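Local coordinates for extracellular solute-binding protein family 1 (PDB 5CI5) that binds the sugar alpha-D-tagatose and probably hands it to an ABC transporter for uptake into the cell, at residues Trp162-Thr175 / Lys224-Val238. Numbering follows the deposited sequence.
Sequences WDELLDAALKITDT and KALKFYTDLAKKYNV
Phe-228 sets the CD2-CE2 side of its ring over one face of the Trp-162 indole, toward the rim, and this aromatic pair is one of the tightly packed parts of the contact. The two side chains run past each other in opposite directions with their ring planes 36° apart, an oblique pairing, and Phe-228 CD2 comes within 3.4 Å of Trp-162 CE3. Phe-228 reaches across because its CG stands anti to the backbone N (chi1 -174°); Leu-166 CB then meets the edge of its ring, while Leu-232 CD1 of its own helix sits over one face. Helices 162-172 and 224-234 run nearly parallel (8°), their axes coming no closer than 12.0 Å, a gap bridged by large side chains such as these.

One turn on, Leu-166 lays CD1 over the centre of the Tyr-236 ring, a snug CH-pi contact 3.6 Å from the centroid, and CD2 follows toward the hydroxyl end. This outer side borders solvent; exposed Leu-170 reaches in from it, CD2 against buried Val-238 CG1. Beyond the helix ends the chains close in again: Thr-173 OG1 lies 3.4 Å from Val-238 CB. That hydroxyl donates to Ala-169 O (2.7 Å), which also accepts from Thr-173 N on the opposite face of the carbonyl plane; the Thr-173 hydroxyl is also hydrogen-bonded to Gly-181 N. At the loose end, Thr-175 CG2 merely brushes exposed Asn-237.

The pair lies in the outer part of one lobe of the solute-binding fold, away from the sugar. Helix 190-202 packs against both helices, Phe-199 touching Trp-162, Ala-225 and Leu-232; Met-261 of strand 261-264 backs Leu-165 and Ala-169, and helix 376-391 flanks helix 220-234 through Tyr-229 and Thr-230.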
ATOM      1  N   TRP A 162       9.475   3.363  19.539  1.00  8.38           N
ATOM      2  CA  TRP A 162       9.948   4.611  18.954  1.00  9.92           C
ATOM      3  C   TRP A 162      11.315   5.022  19.498  1.00  8.71           C
ATOM      4  O   TRP A 162      12.157   5.533  18.750  1.00 10.33           O
ATOM      5  CB  TRP A 162       8.959   5.727  19.205  1.00  8.48           C
ATOM      6  CG  TRP A 162       7.775   5.717  18.303  1.00  8.37           C
ATOM      7  CD1 TRP A 162       7.442   4.768  17.371  1.00 11.60           C
ATOM      8  CD2 TRP A 162       6.787   6.733  18.212  1.00 10.18           C
ATOM      9  NE1 TRP A 162       6.295   5.136  16.721  1.00 10.55           N
ATOM     10  CE2 TRP A 162       5.874   6.342  17.215  1.00 11.90           C
ATOM     11  CE3 TRP A 162       6.571   7.943  18.885  1.00 11.05           C
ATOM     12  CZ2 TRP A 162       4.770   7.119  16.867  1.00 10.41           C
ATOM     13  CZ3 TRP A 162       5.457   8.714  18.527  1.00  9.29           C
ATOM     14  CH2 TRP A 162       4.577   8.291  17.550  1.00  9.75           C
ATOM     15  N   ASP A 163      11.544   4.809  20.787  1.00  9.80           N
ATOM     16  CA  ASP A 163      12.825   5.201  21.364  1.00 11.78           C
ATOM     17  C   ASP A 163      13.953   4.381  20.726  1.00 10.94           C
ATOM     18  O   ASP A 163      15.020   4.902  20.374  1.00 11.41           O
ATOM     19  CB  ASP A 163      12.832   5.006  22.867  1.00 12.70           C
ATOM     20  CG  ASP A 163      12.041   6.088  23.602  1.00 19.37           C
ATOM     21  OD1 ASP A 163      11.709   7.126  22.987  1.00 21.98           O
ATOM     22  OD2 ASP A 163      11.765   5.890  24.794  1.00 26.94           O
ATOM     23  N   GLU A 164      13.701   3.091  20.551  1.00 10.35           N
ATOM     24  CA  GLU A 164      14.696   2.211  19.941  1.00 11.23           C
ATOM     25  C   GLU A 164      14.889   2.555  18.464  1.00 10.60           C
ATOM     26  O   GLU A 164      16.012   2.513  17.958  1.00 10.42           O
ATOM     27  CB  GLU A 164      14.287   0.749  20.117  1.00 11.86           C
ATOM     28  CG  GLU A 164      14.394   0.301  21.568  1.00  9.74           C
ATOM     29  CD  GLU A 164      13.778  -1.069  21.832  1.00 16.78           C
ATOM     30  OE1 GLU A 164      13.199  -1.674  20.913  1.00 19.80           O
ATOM     31  OE2 GLU A 164      13.872  -1.533  22.986  1.00 19.25           O
ATOM     32  N   LEU A 165      13.811   2.951  17.789  1.00  9.73           N
ATOM     33  CA  LEU A 165      13.892   3.307  16.369  1.00  9.32           C
ATOM     34  C   LEU A 165      14.798   4.506  16.217  1.00 11.05           C
ATOM     35  O   LEU A 165      15.669   4.548  15.353  1.00 10.98           O
ATOM     36  CB  LEU A 165      12.502   3.607  15.792  1.00  8.28           C
ATOM     37  CG  LEU A 165      12.430   4.278  14.414  1.00 10.86           C
ATOM     38  CD1 LEU A 165      13.088   3.385  13.410  1.00 15.89           C
ATOM     39  CD2 LEU A 165      10.979   4.533  14.057  1.00 13.57           C
ATOM     40  N   LEU A 166      14.586   5.494  17.066  1.00 10.75           N
ATOM     41  CA  LEU A 166      15.387   6.722  16.990  1.00 11.32           C
ATOM     42  C   LEU A 166      16.853   6.424  17.239  1.00 12.09           C
ATOM     43  O   LEU A 166      17.749   6.918  16.524  1.00 11.77           O
ATOM     44  CB  LEU A 166      14.891   7.740  18.006  1.00  8.86           C
ATOM     45  CG  LEU A 166      15.640   9.066  18.086  1.00 10.35           C
ATOM     46  CD1 LEU A 166      15.656   9.738  16.724  1.00 10.65           C
ATOM     47  CD2 LEU A 166      15.037   9.984  19.121  1.00 10.82           C
ATOM     48  N   ASP A 167      17.109   5.625  18.273  1.00 11.68           N
ATOM     49  CA  ASP A 167      18.486   5.296  18.634  1.00 10.24           C
ATOM     50  C   ASP A 167      19.182   4.573  17.479  1.00 11.44           C
ATOM     51  O   ASP A 167      20.298   4.954  17.087  1.00 12.32           O
ATOM     52  CB  ASP A 167      18.525   4.457  19.915  1.00 12.89           C
ATOM     53  CG  ASP A 167      19.929   4.369  20.499  1.00 28.40           C
ATOM     54  OD1 ASP A 167      20.420   5.377  21.053  1.00 41.22           O
ATOM     55  OD2 ASP A 167      20.544   3.302  20.379  1.00 36.45           O
ATOM     56  N   ALA A 168      18.513   3.588  16.884  1.00  8.38           N
ATOM     57  CA  ALA A 168      19.110   2.835  15.789  1.00 10.54           C
ATOM     58  C   ALA A 168      19.312   3.722  14.561  1.00 12.37           C
ATOM     59  O   ALA A 168      20.356   3.652  13.915  1.00 11.62           O
ATOM     60  CB  ALA A 168      18.263   1.642  15.432  1.00 15.41           C
ATOM     61  N   ALA A 169      18.299   4.526  14.227  1.00 11.03           N
ATOM     62  CA  ALA A 169      18.402   5.434  13.083  1.00  8.07           C
ATOM     63  C   ALA A 169      19.570   6.427  13.249  1.00  9.90           C
ATOM     64  O   ALA A 169      20.314   6.680  12.308  1.00  9.08           O
ATOM     65  CB  ALA A 169      17.118   6.178  12.867  1.00  7.00           C
ATOM     66  N   LEU A 170      19.737   6.979  14.443  1.00 10.08           N
ATOM     67  CA  LEU A 170      20.840   7.920  14.668  1.00 10.49           C
ATOM     68  C   LEU A 170      22.197   7.229  14.572  1.00 12.18           C
ATOM     69  O   LEU A 170      23.153   7.790  14.032  1.00 15.61           O
ATOM     70  CB  LEU A 170      20.686   8.592  16.034  1.00 11.26           C
ATOM     71  CG  LEU A 170      19.633   9.690  16.101  1.00 11.50           C
ATOM     72  CD1 LEU A 170      19.368  10.078  17.565  1.00 12.22           C
ATOM     73  CD2 LEU A 170      20.040  10.919  15.294  1.00 14.68           C
ATOM     74  N   LYS A 171      22.278   6.004  15.068  1.00 12.87           N
ATOM     75  CA  LYS A 171      23.527   5.247  15.078  1.00 13.07           C
ATOM     76  C   LYS A 171      23.982   4.851  13.669  1.00 16.43           C
ATOM     77  O   LYS A 171      25.178   4.807  13.370  1.00 17.59           O
ATOM     78  CB  LYS A 171      23.362   4.009  15.951  1.00 13.57           C
ATOM     79  CG  LYS A 171      23.452   4.332  17.444  1.00 22.01           C
ATOM     80  CD  LYS A 171      23.234   3.097  18.295  1.00 36.64           C
ATOM     81  CE  LYS A 171      23.455   3.404  19.773  1.00 48.42           C
ATOM     82  NZ  LYS A 171      22.967   2.290  20.638  1.00 52.33           N
ATOM     83  N   ILE A 172      23.024   4.571  12.799  1.00 10.19           N
ATOM     84  CA  ILE A 172      23.321   4.164  11.430  1.00 11.03           C
ATOM     85  C   ILE A 172      23.634   5.334  10.497  1.00 14.00           C
ATOM     86  O   ILE A 172      24.482   5.233   9.582  1.00 13.06           O
ATOM     87  CB  ILE A 172      22.126   3.355  10.863  1.00 10.78           C
ATOM     88  CG1 ILE A 172      22.030   1.995  11.555  1.00  9.09           C
ATOM     89  CG2 ILE A 172      22.249   3.162   9.364  1.00 10.71           C
ATOM     90  CD1 ILE A 172      20.663   1.303  11.404  1.00 13.77           C
ATOM     91  N   THR A 173      22.921   6.437  10.689  1.00  9.60           N
ATOM     92  CA  THR A 173      23.012   7.556   9.773  1.00  9.47           C
ATOM     93  C   THR A 173      24.439   8.119   9.679  1.00 11.34           C
ATOM     94  O   THR A 173      25.107   8.319  10.678  1.00 13.85           O
ATOM     95  CB  THR A 173      22.052   8.673  10.170  1.00  9.94           C
ATOM     96  OG1 THR A 173      20.695   8.189  10.053  1.00 10.39           O
ATOM     97  CG2 THR A 173      22.225   9.883   9.246  1.00  9.89           C
ATOM     98  N   ASP A 174      24.868   8.396   8.456  1.00 12.00           N
ATOM     99  CA  ASP A 174      26.143   9.056   8.195  1.00 11.04           C
ATOM    100  C   ASP A 174      25.934   9.868   6.934  1.00 10.36           C
ATOM    101  O   ASP A 174      26.263   9.424   5.820  1.00 12.98           O
ATOM    102  CB  ASP A 174      27.268   8.029   8.049  1.00 16.20           C
ATOM    103  CG  ASP A 174      28.630   8.666   7.794  1.00 15.50           C
ATOM    104  OD1 ASP A 174      28.759   9.899   7.899  1.00 24.40           O
ATOM    105  OD2 ASP A 174      29.559   7.909   7.464  1.00 23.19           O
ATOM    106  N   THR A 175      25.319  11.038   7.101  1.00 13.38           N
ATOM    107  CA  THR A 175      24.795  11.788   5.971  1.00 15.69           C
ATOM    108  C   THR A 175      25.945  12.249   5.086  1.00 15.14           C
ATOM    109  O   THR A 175      25.755  12.420   3.878  1.00 15.15           O
ATOM    110  CB  THR A 175      23.959  13.028   6.386  1.00 23.15           C
ATOM    111  OG1 THR A 175      24.787  13.954   7.095  1.00 24.33           O
ATOM    112  CG2 THR A 175      22.733  12.622   7.227  1.00 22.74           C
ATOM    113  N   LYS A 224       1.677  14.293  18.544  1.00  9.47           N
ATOM    114  CA  LYS A 224       2.880  13.570  18.894  1.00  8.88           C
ATOM    115  C   LYS A 224       3.399  12.798  17.664  1.00  7.97           C
ATOM    116  O   LYS A 224       4.593  12.827  17.354  1.00  9.49           O
ATOM    117  CB  LYS A 224       2.612  12.619  20.063  1.00  8.56           C
ATOM    118  CG  LYS A 224       3.850  11.966  20.613  1.00 12.76           C
ATOM    119  CD  LYS A 224       3.532  10.985  21.706  1.00 14.07           C
ATOM    120  CE  LYS A 224       4.795  10.379  22.275  1.00 24.78           C
ATOM    121  NZ  LYS A 224       4.450   9.407  23.345  1.00 25.44           N
ATOM    122  N   ALA A 225       2.490  12.113  16.975  1.00  6.62           N
ATOM    123  CA  ALA A 225       2.836  11.368  15.752  1.00  6.15           C
ATOM    124  C   ALA A 225       3.368  12.292  14.671  1.00  8.26           C
ATOM    125  O   ALA A 225       4.367  11.991  14.037  1.00  8.51           O
ATOM    126  CB  ALA A 225       1.608  10.613  15.241  1.00  9.38           C
ATOM    127  N   LEU A 226       2.703  13.419  14.452  1.00  7.81           N
ATOM    128  CA  LEU A 226       3.152  14.367  13.441  1.00  7.16           C
ATOM    129  C   LEU A 226       4.554  14.913  13.748  1.00 11.19           C
ATOM    130  O   LEU A 226       5.401  15.006  12.863  1.00 10.58           O
ATOM    131  CB  LEU A 226       2.153  15.527  13.302  1.00  7.51           C
ATOM    132  CG  LEU A 226       2.529  16.592  12.278  1.00  8.25           C
ATOM    133  CD1 LEU A 226       2.787  16.017  10.878  1.00 10.49           C
ATOM    134  CD2 LEU A 226       1.458  17.686  12.209  1.00 11.30           C
ATOM    135  N   LYS A 227       4.782  15.272  15.001  1.00 10.01           N
ATOM    136  CA  LYS A 227       6.084  15.807  15.409  1.00  8.83           C
ATOM    137  C   LYS A 227       7.195  14.760  15.269  1.00  6.61           C
ATOM    138  O   LYS A 227       8.253  15.065  14.727  1.00  9.46           O
ATOM    139  CB  LYS A 227       6.020  16.322  16.848  1.00  8.84           C
ATOM    140  CG  LYS A 227       5.264  17.609  16.946  1.00 11.57           C
ATOM    141  CD  LYS A 227       5.362  18.267  18.322  1.00 13.00           C
ATOM    142  CE  LYS A 227       4.671  19.623  18.266  1.00 14.59           C
ATOM    143  NZ  LYS A 227       4.887  20.424  19.497  1.00 20.36           N
ATOM    144  N   PHE A 228       6.951  13.511  15.644  1.00  8.25           N
ATOM    145  CA  PHE A 228       8.015  12.518  15.572  1.00  9.66           C
ATOM    146  C   PHE A 228       8.306  12.132  14.135  1.00 10.28           C
ATOM    147  O   PHE A 228       9.459  12.080  13.743  1.00  8.80           O
ATOM    148  CB  PHE A 228       7.671  11.275  16.395  1.00  9.95           C
ATOM    149  CG  PHE A 228       8.791  10.273  16.487  1.00  8.46           C
ATOM    150  CD1 PHE A 228      10.097  10.678  16.743  1.00 10.53           C
ATOM    151  CD2 PHE A 228       8.546   8.932  16.302  1.00  7.23           C
ATOM    152  CE1 PHE A 228      11.128   9.736  16.844  1.00 11.62           C
ATOM    153  CE2 PHE A 228       9.569   7.993  16.412  1.00  7.61           C
ATOM    154  CZ  PHE A 228      10.859   8.396  16.669  1.00  8.95           C
ATOM    155  N   TYR A 229       7.260  11.921  13.338  1.00  7.42           N
ATOM    156  CA  TYR A 229       7.427  11.558  11.936  1.00  5.96           C
ATOM    157  C   TYR A 229       8.230  12.610  11.208  1.00  8.58           C
ATOM    158  O   TYR A 229       9.187  12.307  10.513  1.00  9.79           O
ATOM    159  CB  TYR A 229       6.057  11.377  11.295  1.00  8.35           C
ATOM    160  CG  TYR A 229       6.050  10.837   9.880  1.00  9.10           C
ATOM    161  CD1 TYR A 229       6.427   9.536   9.608  1.00 11.11           C
ATOM    162  CD2 TYR A 229       5.623  11.623   8.825  1.00  8.23           C
ATOM    163  CE1 TYR A 229       6.406   9.037   8.313  1.00  8.90           C
ATOM    164  CE2 TYR A 229       5.588  11.128   7.522  1.00  9.10           C
ATOM    165  CZ  TYR A 229       5.963   9.828   7.275  1.00 10.26           C
ATOM    166  OH  TYR A 229       5.974   9.305   5.990  1.00  8.36           O
ATOM    167  N   THR A 230       7.853  13.872  11.382  1.00  8.03           N
ATOM    168  CA  THR A 230       8.592  14.936  10.696  1.00  7.92           C
ATOM    169  C   THR A 230       9.946  15.253  11.368  1.00  8.40           C
ATOM    170  O   THR A 230      10.894  15.588  10.653  1.00 10.32           O
ATOM    171  CB  THR A 230       7.769  16.223  10.587  1.00  8.18           C
ATOM    172  OG1 THR A 230       7.359  16.694  11.883  1.00 11.38           O
ATOM    173  CG2 THR A 230       6.540  15.986   9.700  1.00 11.26           C
ATOM    174  N   ASP A 231      10.047  15.119  12.693  1.00  7.97           N
ATOM    175  CA  ASP A 231      11.336  15.323  13.377  1.00 11.12           C
ATOM    176  C   ASP A 231      12.424  14.364  12.877  1.00  9.34           C
ATOM    177  O   ASP A 231      13.595  14.722  12.835  1.00  9.52           O
ATOM    178  CB  ASP A 231      11.199  15.143  14.887  1.00 11.21           C
ATOM    179  CG  ASP A 231      10.654  16.380  15.593  1.00 13.19           C
ATOM    180  OD1 ASP A 231      10.562  17.451  14.971  1.00 13.79           O
ATOM    181  OD2 ASP A 231      10.348  16.262  16.804  1.00 16.25           O
ATOM    182  N   LEU A 232      12.049  13.134  12.538  1.00  9.57           N
ATOM    183  CA  LEU A 232      13.006  12.174  12.017  1.00  8.84           C
ATOM    184  C   LEU A 232      13.694  12.737  10.787  1.00 10.08           C
ATOM    185  O   LEU A 232      14.891  12.545  10.576  1.00 11.45           O
ATOM    186  CB  LEU A 232      12.321  10.842  11.690  1.00  8.90           C
ATOM    187  CG  LEU A 232      11.996  10.011  12.923  1.00  7.14           C
ATOM    188  CD1 LEU A 232      10.970   8.949  12.576  1.00 11.25           C
ATOM    189  CD2 LEU A 232      13.224   9.365  13.543  1.00  7.78           C
ATOM    190  N   ALA A 233      12.930  13.458   9.980  1.00  8.15           N
ATOM    191  CA  ALA A 233      13.482  14.109   8.810  1.00 12.57           C
ATOM    192  C   ALA A 233      14.129  15.480   9.105  1.00 19.93           C
ATOM    193  O   ALA A 233      15.199  15.754   8.573  1.00 29.37           O
ATOM    194  CB  ALA A 233      12.411  14.249   7.756  1.00 13.76           C
ATOM    195  N   LYS A 234      13.527  16.320   9.952  1.00 10.11           N
ATOM    196  CA  LYS A 234      13.948  17.729  10.117  1.00 11.28           C
ATOM    197  C   LYS A 234      14.973  18.024  11.213  1.00 20.55           C
ATOM    198  O   LYS A 234      15.819  18.899  11.063  1.00 34.08           O
ATOM    199  CB  LYS A 234      12.748  18.613  10.447  1.00 14.32           C
ATOM    200  CG  LYS A 234      11.698  18.762   9.389  1.00 22.02           C
ATOM    201  CD  LYS A 234      10.549  19.642   9.956  1.00 18.93           C
ATOM    202  CE  LYS A 234      10.918  21.123  10.027  1.00 22.99           C
ATOM    203  NZ  LYS A 234       9.751  21.991  10.416  1.00 23.64           N
ATOM    204  N   LYS A 235      14.811  17.378  12.352  1.00 15.20           N
ATOM    205  CA  LYS A 235      15.674  17.616  13.512  1.00 14.45           C
ATOM    206  C   LYS A 235      16.762  16.557  13.607  1.00 13.07           C
ATOM    207  O   LYS A 235      17.974  16.858  13.691  1.00 12.16           O
ATOM    208  CB  LYS A 235      14.856  17.608  14.823  1.00 15.72           C
ATOM    209  CG  LYS A 235      13.874  18.740  14.989  1.00 25.50           C
ATOM    210  CD  LYS A 235      13.389  18.770  16.450  1.00 20.94           C
ATOM    211  CE  LYS A 235      12.454  19.936  16.709  1.00 30.33           C
ATOM    212  NZ  LYS A 235      11.340  20.003  15.727  1.00 29.32           N
ATOM    213  N   TYR A 236      16.323  15.312  13.617  1.00 12.47           N
ATOM    214  CA  TYR A 236      17.226  14.185  13.811  1.00  9.82           C
ATOM    215  C   TYR A 236      18.004  13.899  12.540  1.00 11.13           C
ATOM    216  O   TYR A 236      19.076  13.311  12.589  1.00 10.60           O
ATOM    217  CB  TYR A 236      16.440  12.941  14.263  1.00  7.18           C
ATOM    218  CG  TYR A 236      15.697  13.127  15.571  1.00  8.22           C
ATOM    219  CD1 TYR A 236      16.380  13.405  16.757  1.00 13.14           C
ATOM    220  CD2 TYR A 236      14.313  13.003  15.625  1.00 10.11           C
ATOM    221  CE1 TYR A 236      15.707  13.559  17.949  1.00 12.92           C
ATOM    222  CE2 TYR A 236      13.621  13.159  16.818  1.00 13.43           C
ATOM    223  CZ  TYR A 236      14.319  13.437  17.981  1.00 15.02           C
ATOM    224  OH  TYR A 236      13.615  13.604  19.163  1.00 15.03           O
ATOM    225  N   ASN A 237      17.452  14.308  11.398  1.00  9.68           N
ATOM    226  CA  ASN A 237      18.138  14.170  10.108  1.00 10.22           C
ATOM    227  C   ASN A 237      18.618  12.749   9.845  1.00  9.77           C
ATOM    228  O   ASN A 237      19.803  12.544   9.568  1.00 13.57           O
ATOM    229  CB  ASN A 237      19.326  15.131  10.043  1.00 12.21           C
ATOM    230  CG  ASN A 237      19.890  15.264   8.652  1.00 21.00           C
ATOM    231  OD1 ASN A 237      19.180  15.115   7.653  1.00 20.56           O
ATOM    232  ND2 ASN A 237      21.179  15.542   8.580  1.00 24.40           N
ATOM    233  N   VAL A 238      17.711  11.770   9.913  1.00 10.33           N
ATOM    234  CA  VAL A 238      18.069  10.378   9.632  1.00  8.56           C
ATOM    235  C   VAL A 238      17.519   9.856   8.299  1.00  7.54           C
ATOM    236  O   VAL A 238      17.706   8.690   7.952  1.00  9.11           O
ATOM    237  CB  VAL A 238      17.602   9.438  10.760  1.00  8.65           C
ATOM    238  CG1 VAL A 238      18.369   9.760  12.038  1.00 10.42           C
ATOM    239  CG2 VAL A 238      16.100   9.510  10.970  1.00  8.28           C
TER